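Local atomic coordinates of predicted DNA-binding transcriptional regulator (Aliivibrio fischeri ES114, PDB entry 7DWN), a protein that probably binds cis-regulatory DNA as a tetrameric transcriptional regulator of the LysR family, with a helix-turn-helix domain and a substrate-binding domain. Residues V191-Y196 with I237-A242; L8-V13 with E25-T30. All coordinates share one frame; numbering follows the deposited sequence.

Interaction 1 of 2, residues V191-Y196 with I237-A242; sequences VPWLTY and IAWLPA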
loop_
_atom_site.group_PDB
_atom_site.type_symbol
_atom_site.label_atom_id
_atom_site.label_comp_id
_atom_site.label_asym_id
_atom_site.label_seq_id
_atom_site.Cartn_x
_atom_site.Cartn_y
_atom_site.Cartn_z
ATOM N N VAL A 191 -31.616 -29.468 -18.312
ATOM C CA VAL A 191 -31.827 -29.678 -16.883
ATOM C C VAL A 191 -31.516 -28.381 -16.142
ATOM O O VAL A 191 -30.517 -27.710 -16.461
ATOM C CB VAL A 191 -30.953 -30.841 -16.368
ATOM C CG1 VAL A 191 -31.193 -31.094 -14.908
ATOM C CG2 VAL A 191 -31.231 -32.095 -17.175
ATOM N N PRO A 192 -32.345 -27.979 -15.175
ATOM C CA PRO A 192 -31.970 -26.865 -14.296
ATOM C C PRO A 192 -30.666 -27.184 -13.588
ATOM O O PRO A 192 -30.547 -28.195 -12.892
ATOM C CB PRO A 192 -33.144 -26.769 -13.320
ATOM C CG PRO A 192 -33.807 -28.099 -13.384
ATOM C CD PRO A 192 -33.643 -28.554 -14.801
ATOM N N TRP A 193 -29.679 -26.312 -13.771
ATOM C CA TRP A 193 -28.311 -26.578 -13.359
ATOM C C TRP A 193 -27.919 -25.574 -12.284
ATOM O O TRP A 193 -28.010 -24.358 -12.498
ATOM C CB TRP A 193 -27.378 -26.497 -14.568
ATOM C CG TRP A 193 -25.935 -26.704 -14.273
ATOM C CD1 TRP A 193 -25.394 -27.455 -13.273
ATOM C CD2 TRP A 193 -24.836 -26.137 -14.992
ATOM N NE1 TRP A 193 -24.021 -27.393 -13.328
ATOM C CE2 TRP A 193 -23.655 -26.587 -14.374
ATOM C CE3 TRP A 193 -24.738 -25.290 -16.099
ATOM C CZ2 TRP A 193 -22.392 -26.220 -14.828
ATOM C CZ3 TRP A 193 -23.487 -24.927 -16.548
ATOM C CH2 TRP A 193 -22.328 -25.390 -15.914
ATOM N N LEU A 194 -27.518 -26.094 -11.126
ATOM C CA LEU A 194 -26.994 -25.304 -10.020
ATOM C C LEU A 194 -25.476 -25.406 -10.075
ATOM O O LEU A 194 -24.907 -26.460 -9.770
ATOM C CB LEU A 194 -27.536 -25.817 -8.688
ATOM C CG LEU A 194 -29.040 -26.094 -8.641
ATOM C CD1 LEU A 194 -29.399 -26.937 -7.430
ATOM C CD2 LEU A 194 -29.820 -24.794 -8.634
ATOM N N THR A 195 -24.820 -24.318 -10.458
ATOM C CA THR A 195 -23.417 -24.358 -10.833
ATOM C C THR A 195 -22.551 -23.596 -9.839
ATOM O O THR A 195 -23.020 -22.729 -9.099
ATOM C CB THR A 195 -23.223 -23.772 -12.238
ATOM O OG1 THR A 195 -21.870 -23.975 -12.660
ATOM C CG2 THR A 195 -23.527 -22.281 -12.243
ATOM N N TYR A 196 -21.270 -23.950 -9.827
ATOM C CA TYR A 196 -20.261 -23.101 -9.224
ATOM C C TYR A 196 -19.919 -21.961 -10.177
ATOM O O TYR A 196 -20.382 -21.910 -11.320
ATOM C CB TYR A 196 -18.996 -23.897 -8.903
ATOM C CG TYR A 196 -19.212 -25.099 -8.014
ATOM C CD1 TYR A 196 -19.247 -24.965 -6.633
ATOM C CD2 TYR A 196 -19.362 -26.368 -8.554
ATOM C CE1 TYR A 196 -19.436 -26.062 -5.815
ATOM C CE2 TYR A 196 -19.553 -27.469 -7.744
ATOM C CZ TYR A 196 -19.590 -27.310 -6.376
ATOM O OH TYR A 196 -19.779 -28.402 -5.562
ATOM N N ILE A 237 -29.951 -29.878 -10.545
ATOM C CA ILE A 237 -28.878 -30.844 -10.367
ATOM C C ILE A 237 -27.597 -30.101 -10.033
ATOM O O ILE A 237 -27.445 -28.911 -10.324
ATOM C CB ILE A 237 -28.668 -31.725 -11.612
ATOM C CG1 ILE A 237 -28.180 -30.874 -12.787
ATOM C CG2 ILE A 237 -29.946 -32.430 -11.963
ATOM C CD1 ILE A 237 -27.230 -31.607 -13.701
ATOM N N ALA A 238 -26.649 -30.824 -9.438
ATOM C CA ALA A 238 -25.366 -30.177 -9.196
ATOM C C ALA A 238 -24.271 -31.222 -9.042
ATOM O O ALA A 238 -24.529 -32.354 -8.638
ATOM C CB ALA A 238 -25.412 -29.275 -7.957
ATOM N N TRP A 239 -23.045 -30.820 -9.374
ATOM C CA TRP A 239 -21.866 -31.643 -9.135
ATOM C C TRP A 239 -21.385 -31.357 -7.719
ATOM O O TRP A 239 -20.791 -30.310 -7.452
ATOM C CB TRP A 239 -20.780 -31.360 -10.166
ATOM C CG TRP A 239 -20.938 -32.156 -11.423
ATOM C CD1 TRP A 239 -20.282 -33.306 -11.755
ATOM C CD2 TRP A 239 -21.817 -31.865 -12.513
ATOM N NE1 TRP A 239 -20.698 -33.747 -12.990
ATOM C CE2 TRP A 239 -21.639 -32.879 -13.476
ATOM C CE3 TRP A 239 -22.737 -30.845 -12.768
ATOM C CZ2 TRP A 239 -22.353 -32.902 -14.674
ATOM C CZ3 TRP A 239 -23.438 -30.867 -13.958
ATOM C CH2 TRP A 239 -23.243 -31.889 -14.896
ATOM N N LEU A 240 -21.644 -32.285 -6.813
ATOM C CA LEU A 240 -21.269 -32.091 -5.427
ATOM C C LEU A 240 -20.142 -33.038 -5.037
ATOM O O LEU A 240 -20.088 -34.170 -5.533
ATOM C CB LEU A 240 -22.469 -32.316 -4.501
ATOM C CG LEU A 240 -23.674 -31.426 -4.804
ATOM C CD1 LEU A 240 -24.811 -31.685 -3.829
ATOM C CD2 LEU A 240 -23.255 -29.968 -4.769
ATOM N N PRO A 241 -19.219 -32.599 -4.184
ATOM C CA PRO A 241 -18.179 -33.512 -3.699
ATOM C C PRO A 241 -18.800 -34.647 -2.902
ATOM O O PRO A 241 -19.736 -34.447 -2.124
ATOM C CB PRO A 241 -17.294 -32.616 -2.826
ATOM C CG PRO A 241 -18.170 -31.469 -2.446
ATOM C CD PRO A 241 -19.067 -31.246 -3.628
ATOM N N ALA A 242 -18.268 -35.850 -3.108
ATOM C CA ALA A 242 -18.915 -37.038 -2.563
ATOM C C ALA A 242 -18.868 -37.067 -1.041
ATOM O O ALA A 242 -19.765 -37.639 -0.411
ATOM C CB ALA A 242 -18.274 -38.294 -3.145
HETATM O O HOH W 1 -22.550 -27.996 -10.502
#
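Ile237 meets the strand 191-195 twice through its backbone: its N donates to Pro192 O at 2.9 Å, and its O receives the N-H of Leu194. The two bonds flank Trp193, the residue bridged to Ile237, in the way a parallel bridge is made; the pairing is a single bridge, and the segments run 37° apart. With CG1 set between the backbone N and the carbonyl carbon (chi1 65°), the Ile237 side chain crosses Val191 at about a right angle, CG2 lying 3.5 Å from Val191 CG1. Ala238 follows, its methyl group against Leu194 O, with CB 4.1 Å from Leu194 CB. At Trp239 a water takes over from direct backbone pairing: it accepts from Trp239 N and Trp193 NE1 and donates to Leu194 O at 2.9 Å, so three polar groups of buried residues share one molecule. The two indoles stand at 81° to each other, with Trp193 NE1 3.6 Å from Trp239 CZ3. Further along, Trp239 O accepts a hydrogen bond from the hydroxyl of Tyr196, OH to O 2.9 Å, with the donor in the plane of the carbonyl. That same hydroxyl lies 3.5 Å from Pro241 CD, and it also bonds Thr224. A buffer molecule, MES, sits near the Tyr196 side chain, which may mark a pocket of this LysR substrate-binding domain. Strand 191-195 pairs in parallel with strand 215-221, strand 238-241 runs antiparallel to strand 160-174, and helix 201-209 packs Val206 on both indoles and Met202 on Tyr196.

Interaction 2 of 2, residues L8-V13 with E25-T30; sequences LEDFLV and ELRNVT
Arg27 reaches back from the end of helix 20-26 to Asp10 on helix 5-17 and forms the one salt bridge between the segments. Its NE donates to Asp10 OD1 at 2.8 Å with an N-H...O angle of 154°. The oxygen is approached nearly in line with its C-O bond and lies a little out of the guanidinium plane, while carboxylate and guanidinium are turned 62° from each other, so the pair is a single-bond grip and not the flat two-pronged form. Bends at chi2 and chi3 fold the Arg27 chain and bring NE, the inner nitrogen, to the acid. The other carboxylate oxygen, Asp10 OD2, is engaged by Arg37 of helix 31-45, which makes Asp10 the shared anion of two arginines. A looser electrostatic relation exists with Glu9, whose OE1 is 4.5 Å from Arg27 NH1 and well out of the guanidinium plane, too far for a salt bridge.

Carbon contacts surround this bond. The aliphatic Glu9 CB lies over one face of the flat cation, 3.7 Å from Arg27 CZ and offset toward the rim. Val13 splits its two methyls between partners: CG1, anti to the backbone N (chi1 171°), meets Leu26 CD2 at 3.7 Å, and CG2 rests 4.0 Å from Arg27 CD.

In 25-30 the backbone ends helix 20-26 in a Schellman motif, with Asn28 at positive phi. Helix 20-26, this turn and helix 31-45 are consistent with the helix-turn-helix itself, helix 31-45 standing where LysR-type regulators have their DNA-recognition helix. Because Asp10 is buried and held by Arg27 and Arg37, its negative charge is probably stabilised, and one carboxylate of helix 5-17 joins the turn after helix 20-26 to helix 31-45.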
loop_
_atom_site.group_PDB
_atom_site.type_symbol
_atom_site.label_atom_id
_atom_site.label_comp_id
_atom_site.label_asym_id
_atom_site.label_seq_id
_atom_site.Cartn_x
_atom_site.Cartn_y
_atom_site.Cartn_z
ATOM N N LEU A 8 2.538 8.497 26.347
ATOM C CA LEU A 8 2.047 8.868 25.024
ATOM C C LEU A 8 0.576 9.254 25.087
ATOM O O LEU A 8 0.159 10.276 24.521
ATOM C CB LEU A 8 2.266 7.713 24.044
ATOM C CG LEU A 8 3.679 7.126 23.999
ATOM C CD1 LEU A 8 3.723 5.863 23.150
ATOM C CD2 LEU A 8 4.664 8.154 23.473
ATOM N N GLU A 9 -0.229 8.455 25.791
ATOM C CA GLU A 9 -1.646 8.799 25.905
ATOM C C GLU A 9 -1.851 10.071 26.726
ATOM O O GLU A 9 -2.710 10.903 26.390
ATOM C CB GLU A 9 -2.432 7.631 26.499
ATOM C CG GLU A 9 -2.939 6.647 25.449
ATOM C CD GLU A 9 -3.904 7.283 24.457
ATOM O OE1 GLU A 9 -4.560 8.286 24.813
ATOM O OE2 GLU A 9 -4.007 6.780 23.317
ATOM N N ASP A 10 -1.080 10.236 27.807
ATOM C CA ASP A 10 -1.096 11.483 28.569
ATOM C C ASP A 10 -0.899 12.681 27.651
ATOM O O ASP A 10 -1.669 13.650 27.691
ATOM C CB ASP A 10 0.000 11.466 29.640
ATOM C CG ASP A 10 -0.213 10.393 30.690
ATOM O OD1 ASP A 10 -1.375 10.000 30.923
ATOM O OD2 ASP A 10 0.786 9.937 31.285
ATOM N N PHE A 11 0.134 12.621 26.808
ATOM C CA PHE A 11 0.468 13.748 25.950
ATOM C C PHE A 11 -0.599 13.984 24.888
ATOM O O PHE A 11 -0.903 15.135 24.561
ATOM C CB PHE A 11 1.830 13.529 25.297
ATOM C CG PHE A 11 2.264 14.662 24.424
ATOM C CD1 PHE A 11 2.688 15.856 24.981
ATOM C CD2 PHE A 11 2.240 14.540 23.046
ATOM C CE1 PHE A 11 3.086 16.908 24.180
ATOM C CE2 PHE A 11 2.636 15.587 22.236
ATOM C CZ PHE A 11 3.061 16.773 22.804
ATOM N N LEU A 12 -1.183 12.915 24.338
ATOM C CA LEU A 12 -2.246 13.099 23.351
ATOM C C LEU A 12 -3.454 13.804 23.967
ATOM O O LEU A 12 -4.008 14.751 23.385
ATOM C CB LEU A 12 -2.652 11.752 22.748
ATOM C CG LEU A 12 -1.615 11.062 21.857
ATOM C CD1 LEU A 12 -2.054 9.647 21.502
ATOM C CD2 LEU A 12 -1.362 11.873 20.594
ATOM N N VAL A 13 -3.870 13.364 25.159
ATOM C CA VAL A 13 -5.003 14.006 25.824
ATOM C C VAL A 13 -4.681 15.462 26.142
ATOM O O VAL A 13 -5.510 16.360 25.928
ATOM C CB VAL A 13 -5.401 13.220 27.086
ATOM C CG1 VAL A 13 -6.431 13.993 27.887
ATOM C CG2 VAL A 13 -5.940 11.848 26.704
ATOM N N GLU A 25 -7.647 14.846 34.840
ATOM C CA GLU A 25 -8.947 14.274 35.170
ATOM C C GLU A 25 -9.374 13.247 34.130
ATOM O O GLU A 25 -9.933 12.198 34.474
ATOM C CB GLU A 25 -9.998 15.376 35.300
ATOM C CG GLU A 25 -11.342 14.875 35.811
ATOM C CD GLU A 25 -11.251 14.288 37.208
ATOM O OE1 GLU A 25 -10.451 14.800 38.018
ATOM O OE2 GLU A 25 -11.976 13.312 37.494
ATOM N N LEU A 26 -9.110 13.524 32.849
ATOM C CA LEU A 26 -9.439 12.552 31.811
ATOM C C LEU A 26 -8.609 11.283 31.945
ATOM O O LEU A 26 -9.061 10.202 31.551
ATOM C CB LEU A 26 -9.245 13.162 30.422
ATOM C CG LEU A 26 -10.464 13.807 29.754
ATOM C CD1 LEU A 26 -10.967 15.008 30.543
ATOM C CD2 LEU A 26 -10.136 14.201 28.322
ATOM N N ARG A 27 -7.405 11.387 32.505
ATOM C CA ARG A 27 -6.490 10.261 32.617
ATOM C C ARG A 27 -6.581 9.547 33.960
ATOM O O ARG A 27 -5.757 8.668 34.233
ATOM C CB ARG A 27 -5.053 10.727 32.372
ATOM C CG ARG A 27 -4.773 11.124 30.932
ATOM C CD ARG A 27 -4.892 9.923 30.012
ATOM N NE ARG A 27 -3.845 8.940 30.270
ATOM C CZ ARG A 27 -3.898 7.673 29.876
ATOM N NH1 ARG A 27 -4.955 7.228 29.209
ATOM N NH2 ARG A 27 -2.897 6.849 30.153
ATOM N N ASN A 28 -7.560 9.901 34.795
ATOM C CA ASN A 28 -7.751 9.274 36.105
ATOM C C ASN A 28 -6.471 9.331 36.936
ATOM O O ASN A 28 -6.092 8.366 37.603
ATOM C CB ASN A 28 -8.240 7.832 35.958
ATOM C CG ASN A 28 -9.556 7.735 35.215
ATOM O OD1 ASN A 28 -10.461 8.542 35.424
ATOM N ND2 ASN A 28 -9.669 6.744 34.336
ATOM N N VAL A 29 -5.795 10.478 36.892
ATOM C CA VAL A 29 -4.516 10.658 37.562
ATOM C C VAL A 29 -4.516 12.012 38.260
ATOM O O VAL A 29 -5.219 12.943 37.855
ATOM C CB VAL A 29 -3.335 10.539 36.568
ATOM C CG1 VAL A 29 -3.331 11.710 35.597
ATOM C CG2 VAL A 29 -2.004 10.423 37.302
ATOM N N THR A 30 -3.732 12.108 39.332
ATOM C CA THR A 30 -3.603 13.355 40.070
ATOM C C THR A 30 -2.956 14.428 39.199
ATOM O O THR A 30 -2.230 14.134 38.246
ATOM C CB THR A 30 -2.777 13.129 41.339
ATOM O OG1 THR A 30 -3.097 11.846 41.892
ATOM C CG2 THR A 30 -3.083 14.193 42.373
#

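Interaction 1 is buried in the LysR substrate-binding domain and joins two strands through main-chain pairing, aromatic side chains and a bridging water, without any charged pair. Interaction 2 lies at the surface of the DNA-binding domain and joins one helix to the end of another mainly through a charged pair with aliphatic flanks. They share no secondary-structure element. The centres of interaction 1 and interaction 2 are about 61 Å apart, and the two contacts lie on opposite sides of the chain's centre. In sequence, 8-13 with 25-30 closes before 191-196 with 237-242 opens. Together they illustrate how a contact's chemistry can follow its place in the fold.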